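Threonine phosphate decarboxylase-like enzyme (Sulfurospirillum multivorans, PDB 6OUX) decarboxylates L-serine O-phosphate to ethanolamine O-phosphate with the help of pyridoxal phosphate, supplying a precursor for norcobamide biosynthesis. Local coordinates at residues I43-A47 / E377-I381; P81-L87 / N274-E280; V236-L242 / L253-M258. All blocks are in the same frame, centred on the assembly; numbering follows the deposited sequence.

Interaction 1. Residues I43-A47 / E377-I381; sequences IKIDA and ENNCI
In the smaller, C-terminal domain of this fold type I enzyme, the short edge strand 45-46 is laid against helix 375-388, and Ile45 makes most of the join, reaching Glu377, Cys380 and Ile381. With CG1 anti to its carbonyl carbon (chi1 -62°) and chi2 near 169°, Ile45 sends its longer branch along the helix surface, where CD1 meets Cys380 CB at 3.7 Å. The same methyl lies 3.9 Å from Glu377 O, a carbonyl already engaged in the helix by Ile381 N at 3.0 Å. Glu377 runs past the isoleucine in the opposite direction; its extended chain presents its methylene groups as an apolar flank, CG being 3.9 Å from Ile45 CG1. The carboxylate lies alongside the strand, but it makes no hydrogen bond to residues 43-47. The second branch of Ile45 points to the next turn of the helix: CG2 comes within 4.1 Å of Ile381 CD1, the two chains crossing at a slant. Ala47, two residues further along the strand, offers its CB to that same CD1, also at 4.1 Å, so that one methyl of Ile381 rests against both strand side chains. Ile352 and Ile370, from strands 352-356 and 367-371, extend this apolar layer beneath the helix, while Phe309 of helix 289-314 borders Ile381. Backbone bonds of Ile45 and Ala47 to Tyr353 add the N-terminal strand to the sheet. Ala47 lies about 8 Å, side chain to side chain, from both Arg355 and Arg369, assigned to binding O-phospho-L-serine. A helix packed by its hydrophobic side on a small mixed sheet, with an early segment of the chain as edge strand, is a familiar feature of the small domain in fold type I pyridoxal phosphate enzymes.

Interaction 2. Residues P81-L87 / N274-E280; sequences PSQQRSL and NINGIGE
Ser82 grips the carboxylate of Glu280 twice: Ser82 N donates to OE1 of Glu280 at 2.9 Å (161° at the hydrogen), from above the carboxylate plane, and Ser82 OG donates to OE2 of Glu280 at 2.6 Å on its syn side but well out of the carboxylate plane. This two-bond bridge joins the beginnings of helices 84-95 and 277-286 of the fold type I enzyme beside its dimer interface. Glu280 reaches across because its CG lies anti to the backbone N (chi1 -178°) and the chain stays extended. Its OE2 also forms a salt bridge with Arg284, so both carboxylate oxygens are engaged, an arrangement likely to favour the charged form. Asn276 is the N-cap of helix 277-286, its OD1 accepting from Gly279 N at 2.9 Å. Around the Ser82-Glu280 bridge the contact is largely apolar. Pro81 sets its ring against the 275-277 backbone, and its CB meets Ile275 CG2 at 4.0 Å. Ala249 of the second subunit touches the proline too, and Asn276 meets its counterpart in that subunit. Leu87 approaches Ile275 at a slant, CD1 to CG2 at 3.9 Å. Ile275 O is buried here without a polar partner, and Pro81 CG sits 3.5 Å from it.

Interaction 3. Residues V236-L242 / L253-M258; sequences VIIVKSL and LGYALM
Strands 236-241 and 254-257 form an antiparallel pair, 169° between their directions, in the seven-stranded sheet of the large domain, where 254-257 is the antiparallel strand characteristic of fold type I. Main-chain bonds come in reciprocal pairs: Ile238 with Leu257 and Lys240 with Tyr255 are hydrogen-bonded pairs, the shorter bond of the latter running from Tyr255 N to Lys240 O at 2.8 Å. Leu242 N adds a fifth bond, to Leu253 O, beyond the end of the strand. Between the two hydrogen-bonded pairs, Ala256 CA approaches Ile238 O at 3.0 Å as a CA-H...O contact. Among polar side chains, Lys240 bends at its last torsion, bringing NZ to Ser241 O, and forms a salt bridge with Asp245; Ser241 OG accepts from Ser243 N and Lys244 N. Apolar contacts divide between the two faces. Val239 and Ala256 share one face, packed against helix 108-116. On the other, with Leu257, the Tyr255 ring (chi1 73°) swings over to Lys240, CE1 lying 3.9 Å from Lys240 CB, and Met91 and Leu95 of helix 84-95 border it. Leu242 crosses the tyrosine at about a right angle, its CD2 sitting at the ring edge, 4.1 Å from Tyr255 CE1.

From the N terminus, the chain enters interaction 1 with residues 43-47, passes through 81-87, and then builds much of the large domain before reaching 236-242. Interaction 3 closes first, a tight loop of ten residues ending at 253-258. Interaction 2 closes next, when 274-280 returns to 81-87 and encloses interaction 3. Interaction 1 is completed last, by helix 375-388 near the C terminus, and encloses both. Interactions 2 and 3 adjoin: Leu253 CD2 meets Ile275 CD1 at 3.6 Å, linking the large-domain sheet to the subunit interface. Interaction 1 lies apart in the small domain, its centre about 30 Å from that of interaction 3.

Interaction 1. Residues I43-A47 / E377-I381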
# COMPACT_ATOMS: atom_id res chain seq x y z
N ILE A 43 -14.83 3.49 -23.81
CA ILE A 43 -13.40 3.34 -24.03
C ILE A 43 -13.17 1.89 -24.44
O ILE A 43 -13.39 1.00 -23.66
CB ILE A 43 -12.55 3.61 -22.78
CG1 ILE A 43 -12.92 4.93 -22.12
CG2 ILE A 43 -11.06 3.55 -23.17
CD1 ILE A 43 -12.70 6.13 -23.00
N LYS A 44 -12.73 1.65 -25.67
CA LYS A 44 -12.45 0.27 -26.12
C LYS A 44 -10.99 -0.18 -25.95
O LYS A 44 -10.72 -1.37 -25.72
CB LYS A 44 -12.84 0.11 -27.60
CG LYS A 44 -14.34 0.23 -27.89
CD LYS A 44 -14.59 0.56 -29.37
CE LYS A 44 -15.72 -0.25 -29.98
NZ LYS A 44 -16.01 0.27 -31.35
N ILE A 45 -10.04 0.76 -26.14
CA ILE A 45 -8.62 0.49 -25.97
C ILE A 45 -8.06 1.57 -25.07
O ILE A 45 -8.07 2.75 -25.45
CB ILE A 45 -7.87 0.48 -27.33
CG1 ILE A 45 -8.41 -0.62 -28.23
CG2 ILE A 45 -6.36 0.31 -27.11
CD1 ILE A 45 -7.91 -0.50 -29.65
N ASP A 46 -7.55 1.17 -23.91
CA ASP A 46 -6.88 2.12 -23.05
C ASP A 46 -5.41 1.96 -23.32
O ASP A 46 -4.78 0.97 -22.89
CB ASP A 46 -7.22 1.87 -21.57
CG ASP A 46 -6.51 2.82 -20.61
OD1 ASP A 46 -5.63 3.68 -20.99
OD2 ASP A 46 -6.87 2.72 -19.41
N ALA A 47 -4.82 2.90 -24.03
CA ALA A 47 -3.35 2.87 -24.20
C ALA A 47 -2.60 3.96 -23.38
O ALA A 47 -1.55 4.42 -23.79
CB ALA A 47 -3.00 2.94 -25.68
N GLU A 377 -5.03 -4.69 -30.95
CA GLU A 377 -5.22 -3.34 -30.47
C GLU A 377 -4.23 -2.39 -31.14
O GLU A 377 -4.61 -1.27 -31.52
CB GLU A 377 -5.15 -3.31 -28.95
CG GLU A 377 -6.36 -3.99 -28.32
CD GLU A 377 -6.36 -3.95 -26.83
OE1 GLU A 377 -7.41 -3.82 -26.23
OE2 GLU A 377 -5.31 -4.14 -26.25
N ASN A 378 -2.97 -2.78 -31.29
CA ASN A 378 -2.01 -1.93 -31.96
C ASN A 378 -2.46 -1.62 -33.36
O ASN A 378 -2.33 -0.50 -33.80
CB ASN A 378 -0.59 -2.50 -31.96
CG ASN A 378 0.03 -2.52 -30.54
OD1 ASN A 378 -0.45 -1.82 -29.65
ND2 ASN A 378 0.96 -3.39 -30.31
N ASN A 379 -3.03 -2.61 -34.07
CA ASN A 379 -3.44 -2.38 -35.45
C ASN A 379 -4.52 -1.30 -35.49
O ASN A 379 -4.45 -0.41 -36.33
CB ASN A 379 -3.92 -3.71 -36.07
CG ASN A 379 -4.10 -3.64 -37.58
OD1 ASN A 379 -3.18 -3.31 -38.33
ND2 ASN A 379 -5.33 -3.97 -38.04
N CYS A 380 -5.47 -1.36 -34.55
CA CYS A 380 -6.53 -0.38 -34.43
C CYS A 380 -5.99 1.05 -34.18
O CYS A 380 -6.43 2.04 -34.75
CB CYS A 380 -7.49 -0.75 -33.28
SG CYS A 380 -8.51 -2.23 -33.62
N ILE A 381 -5.01 1.13 -33.31
CA ILE A 381 -4.37 2.40 -33.05
C ILE A 381 -3.71 2.95 -34.31
O ILE A 381 -3.84 4.13 -34.63
CB ILE A 381 -3.36 2.25 -31.89
CG1 ILE A 381 -4.07 1.93 -30.61
CG2 ILE A 381 -2.60 3.54 -31.73
CD1 ILE A 381 -3.17 1.50 -29.47

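Interaction 2. Residues P81-L87 / N274-E280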
# COMPACT_ATOMS: atom_id res chain seq x y z
N PRO A 81 -0.90 -11.42 6.14
CA PRO A 81 0.12 -11.70 5.15
C PRO A 81 1.50 -11.66 5.78
O PRO A 81 1.69 -11.08 6.84
CB PRO A 81 -0.02 -10.56 4.16
CG PRO A 81 -1.21 -9.79 4.57
CD PRO A 81 -1.40 -10.05 6.02
N SER A 82 2.46 -12.26 5.10
CA SER A 82 3.86 -12.31 5.57
C SER A 82 4.45 -10.95 5.67
O SER A 82 4.04 -10.03 4.95
CB SER A 82 4.67 -13.16 4.60
OG SER A 82 4.08 -14.44 4.43
N GLN A 83 5.41 -10.84 6.59
CA GLN A 83 6.07 -9.61 6.91
C GLN A 83 7.31 -9.43 6.03
O GLN A 83 7.71 -10.36 5.32
CB GLN A 83 6.49 -9.57 8.40
CG GLN A 83 5.43 -9.98 9.44
CD GLN A 83 4.03 -9.43 9.17
OE1 GLN A 83 3.09 -10.19 8.93
NE2 GLN A 83 3.89 -8.11 9.21
N GLN A 84 7.86 -8.22 6.07
CA GLN A 84 8.96 -7.79 5.20
C GLN A 84 10.11 -8.80 5.10
O GLN A 84 10.50 -9.21 3.97
CB GLN A 84 9.45 -6.40 5.61
CG GLN A 84 10.58 -5.84 4.78
CD GLN A 84 10.16 -5.10 3.51
OE1 GLN A 84 8.99 -4.64 3.33
NE2 GLN A 84 11.12 -4.95 2.62
N ARG A 85 10.65 -9.26 6.24
CA ARG A 85 11.76 -10.24 6.23
C ARG A 85 11.47 -11.53 5.45
O ARG A 85 12.38 -12.16 4.82
CB ARG A 85 12.23 -10.59 7.67
CG ARG A 85 12.80 -9.44 8.50
CD ARG A 85 14.08 -8.86 7.87
NE ARG A 85 14.65 -7.71 8.57
CZ ARG A 85 15.63 -6.93 8.07
NH1 ARG A 85 16.13 -7.16 6.87
NH2 ARG A 85 16.07 -5.87 8.76
N SER A 86 10.21 -11.99 5.49
CA SER A 86 9.90 -13.20 4.81
C SER A 86 9.84 -12.91 3.30
O SER A 86 10.24 -13.76 2.51
CB SER A 86 8.65 -13.89 5.41
OG SER A 86 7.86 -14.50 4.42
N LEU A 87 9.39 -11.71 2.92
CA LEU A 87 9.29 -11.27 1.51
C LEU A 87 10.68 -11.04 0.88
O LEU A 87 10.95 -11.47 -0.24
CB LEU A 87 8.49 -9.97 1.42
CG LEU A 87 7.04 -10.07 1.90
CD1 LEU A 87 6.40 -8.71 1.96
CD2 LEU A 87 6.29 -11.06 1.03
N ASN A 274 2.75 -2.88 4.84
CA ASN A 274 2.36 -4.25 4.79
C ASN A 274 1.90 -4.56 3.35
O ASN A 274 1.20 -3.75 2.71
CB ASN A 274 1.24 -4.44 5.80
CG ASN A 274 0.64 -5.82 5.75
OD1 ASN A 274 1.34 -6.80 5.46
ND2 ASN A 274 -0.68 -5.91 6.01
N ILE A 275 2.34 -5.70 2.83
CA ILE A 275 1.81 -6.19 1.56
C ILE A 275 0.38 -6.69 1.81
O ILE A 275 -0.02 -6.92 2.93
CB ILE A 275 2.71 -7.30 1.00
CG1 ILE A 275 2.47 -7.49 -0.49
CG2 ILE A 275 2.52 -8.62 1.77
CD1 ILE A 275 3.55 -8.35 -1.12
N ASN A 276 -0.42 -6.85 0.77
CA ASN A 276 -1.76 -7.41 0.96
C ASN A 276 -1.69 -8.85 0.52
O ASN A 276 -0.68 -9.25 -0.07
CB ASN A 276 -2.85 -6.61 0.23
CG ASN A 276 -2.52 -6.29 -1.23
OD1 ASN A 276 -1.69 -6.90 -1.82
ND2 ASN A 276 -3.22 -5.29 -1.81
N GLY A 277 -2.76 -9.61 0.74
CA GLY A 277 -2.77 -11.03 0.36
C GLY A 277 -2.44 -11.25 -1.10
O GLY A 277 -1.64 -12.12 -1.47
N ILE A 278 -3.16 -10.56 -1.97
CA ILE A 278 -3.04 -10.82 -3.41
C ILE A 278 -1.65 -10.41 -3.88
O ILE A 278 -1.10 -11.08 -4.71
CB ILE A 278 -4.17 -10.17 -4.26
CG1 ILE A 278 -4.13 -10.58 -5.74
CG2 ILE A 278 -4.12 -8.66 -4.20
CD1 ILE A 278 -4.24 -12.10 -5.91
N GLY A 279 -1.10 -9.33 -3.30
CA GLY A 279 0.24 -8.87 -3.55
C GLY A 279 1.28 -9.94 -3.27
O GLY A 279 2.18 -10.19 -4.11
N GLU A 280 1.17 -10.53 -2.08
CA GLU A 280 2.03 -11.62 -1.68
C GLU A 280 1.96 -12.82 -2.60
O GLU A 280 3.00 -13.34 -2.93
CB GLU A 280 1.74 -12.08 -0.27
CG GLU A 280 2.66 -13.18 0.16
CD GLU A 280 2.49 -13.56 1.62
OE1 GLU A 280 1.69 -12.93 2.36
OE2 GLU A 280 3.14 -14.54 1.99

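Interaction 3. Residues V236-L242 / L253-M258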
# COMPACT_ATOMS: atom_id res chain seq x y z
N VAL A 236 25.26 2.52 -5.86
CA VAL A 236 24.06 2.28 -6.62
C VAL A 236 22.88 1.78 -5.77
O VAL A 236 23.01 0.82 -4.99
CB VAL A 236 24.36 1.38 -7.82
CG1 VAL A 236 23.09 0.83 -8.50
CG2 VAL A 236 25.18 2.18 -8.82
N ILE A 237 21.73 2.35 -6.08
CA ILE A 237 20.43 1.87 -5.65
C ILE A 237 19.59 1.56 -6.87
O ILE A 237 19.45 2.42 -7.77
CB ILE A 237 19.72 2.89 -4.79
CG1 ILE A 237 20.46 3.07 -3.47
CG2 ILE A 237 18.29 2.47 -4.47
CD1 ILE A 237 20.16 4.34 -2.72
N ILE A 238 19.14 0.31 -6.95
CA ILE A 238 18.27 -0.10 -8.05
C ILE A 238 16.84 -0.06 -7.58
O ILE A 238 16.49 -0.57 -6.50
CB ILE A 238 18.61 -1.54 -8.54
CG1 ILE A 238 20.06 -1.64 -9.00
CG2 ILE A 238 17.65 -1.98 -9.65
CD1 ILE A 238 20.44 -0.73 -10.17
N VAL A 239 15.96 0.52 -8.39
CA VAL A 239 14.55 0.48 -8.07
C VAL A 239 13.78 -0.07 -9.27
O VAL A 239 14.10 0.27 -10.41
CB VAL A 239 14.01 1.92 -7.76
CG1 VAL A 239 12.57 1.84 -7.41
CG2 VAL A 239 14.72 2.57 -6.61
N LYS A 240 12.74 -0.86 -9.02
CA LYS A 240 12.02 -1.55 -10.13
C LYS A 240 10.58 -1.86 -9.72
O LYS A 240 10.34 -2.48 -8.69
CB LYS A 240 12.76 -2.82 -10.57
CG LYS A 240 12.09 -3.54 -11.70
CD LYS A 240 12.97 -4.50 -12.49
CE LYS A 240 12.20 -5.03 -13.67
NZ LYS A 240 11.01 -5.77 -13.16
N SER A 241 9.65 -1.44 -10.57
CA SER A 241 8.28 -1.82 -10.47
C SER A 241 8.18 -3.30 -10.73
O SER A 241 8.94 -3.86 -11.51
CB SER A 241 7.44 -1.00 -11.43
OG SER A 241 6.13 -1.56 -11.48
N LEU A 242 7.29 -3.97 -10.03
CA LEU A 242 6.84 -5.30 -10.47
C LEU A 242 5.48 -5.29 -11.17
O LEU A 242 5.06 -6.33 -11.66
CB LEU A 242 6.82 -6.28 -9.30
CG LEU A 242 8.18 -6.56 -8.67
CD1 LEU A 242 7.97 -7.30 -7.35
CD2 LEU A 242 9.04 -7.39 -9.63
N LEU A 253 3.23 -3.28 -6.53
CA LEU A 253 4.46 -3.84 -5.98
C LEU A 253 5.69 -3.34 -6.67
O LEU A 253 5.74 -3.26 -7.87
CB LEU A 253 4.50 -5.34 -6.21
CG LEU A 253 3.50 -6.18 -5.47
CD1 LEU A 253 3.54 -7.58 -6.05
CD2 LEU A 253 3.80 -6.18 -3.99
N GLY A 254 6.72 -3.05 -5.89
CA GLY A 254 8.00 -2.72 -6.48
C GLY A 254 9.05 -3.07 -5.48
O GLY A 254 8.73 -3.29 -4.27
N TYR A 255 10.29 -3.13 -5.94
CA TYR A 255 11.39 -3.38 -4.98
C TYR A 255 12.56 -2.43 -5.24
O TYR A 255 12.61 -1.75 -6.27
CB TYR A 255 11.83 -4.85 -4.98
CG TYR A 255 12.63 -5.27 -6.23
CD1 TYR A 255 12.01 -5.68 -7.38
CD2 TYR A 255 13.99 -5.23 -6.24
CE1 TYR A 255 12.73 -6.09 -8.51
CE2 TYR A 255 14.73 -5.59 -7.36
CZ TYR A 255 14.09 -5.99 -8.48
OH TYR A 255 14.82 -6.32 -9.55
N ALA A 256 13.45 -2.36 -4.28
CA ALA A 256 14.74 -1.70 -4.40
C ALA A 256 15.84 -2.57 -3.85
O ALA A 256 15.61 -3.34 -2.90
CB ALA A 256 14.75 -0.38 -3.66
N LEU A 257 17.03 -2.43 -4.43
CA LEU A 257 18.29 -3.02 -3.91
C LEU A 257 19.12 -1.84 -3.38
O LEU A 257 19.37 -0.86 -4.09
CB LEU A 257 19.06 -3.72 -5.02
CG LEU A 257 18.29 -4.77 -5.84
CD1 LEU A 257 19.16 -5.42 -6.90
CD2 LEU A 257 17.66 -5.85 -5.00
N MET A 258 19.49 -1.92 -2.11
CA MET A 258 20.19 -0.85 -1.47
C MET A 258 20.97 -1.36 -0.26
O MET A 258 20.92 -2.53 0.09
CB MET A 258 19.24 0.31 -1.10
CG MET A 258 18.13 0.00 -0.11
SD MET A 258 16.99 1.43 0.26
CE MET A 258 15.70 1.06 -0.60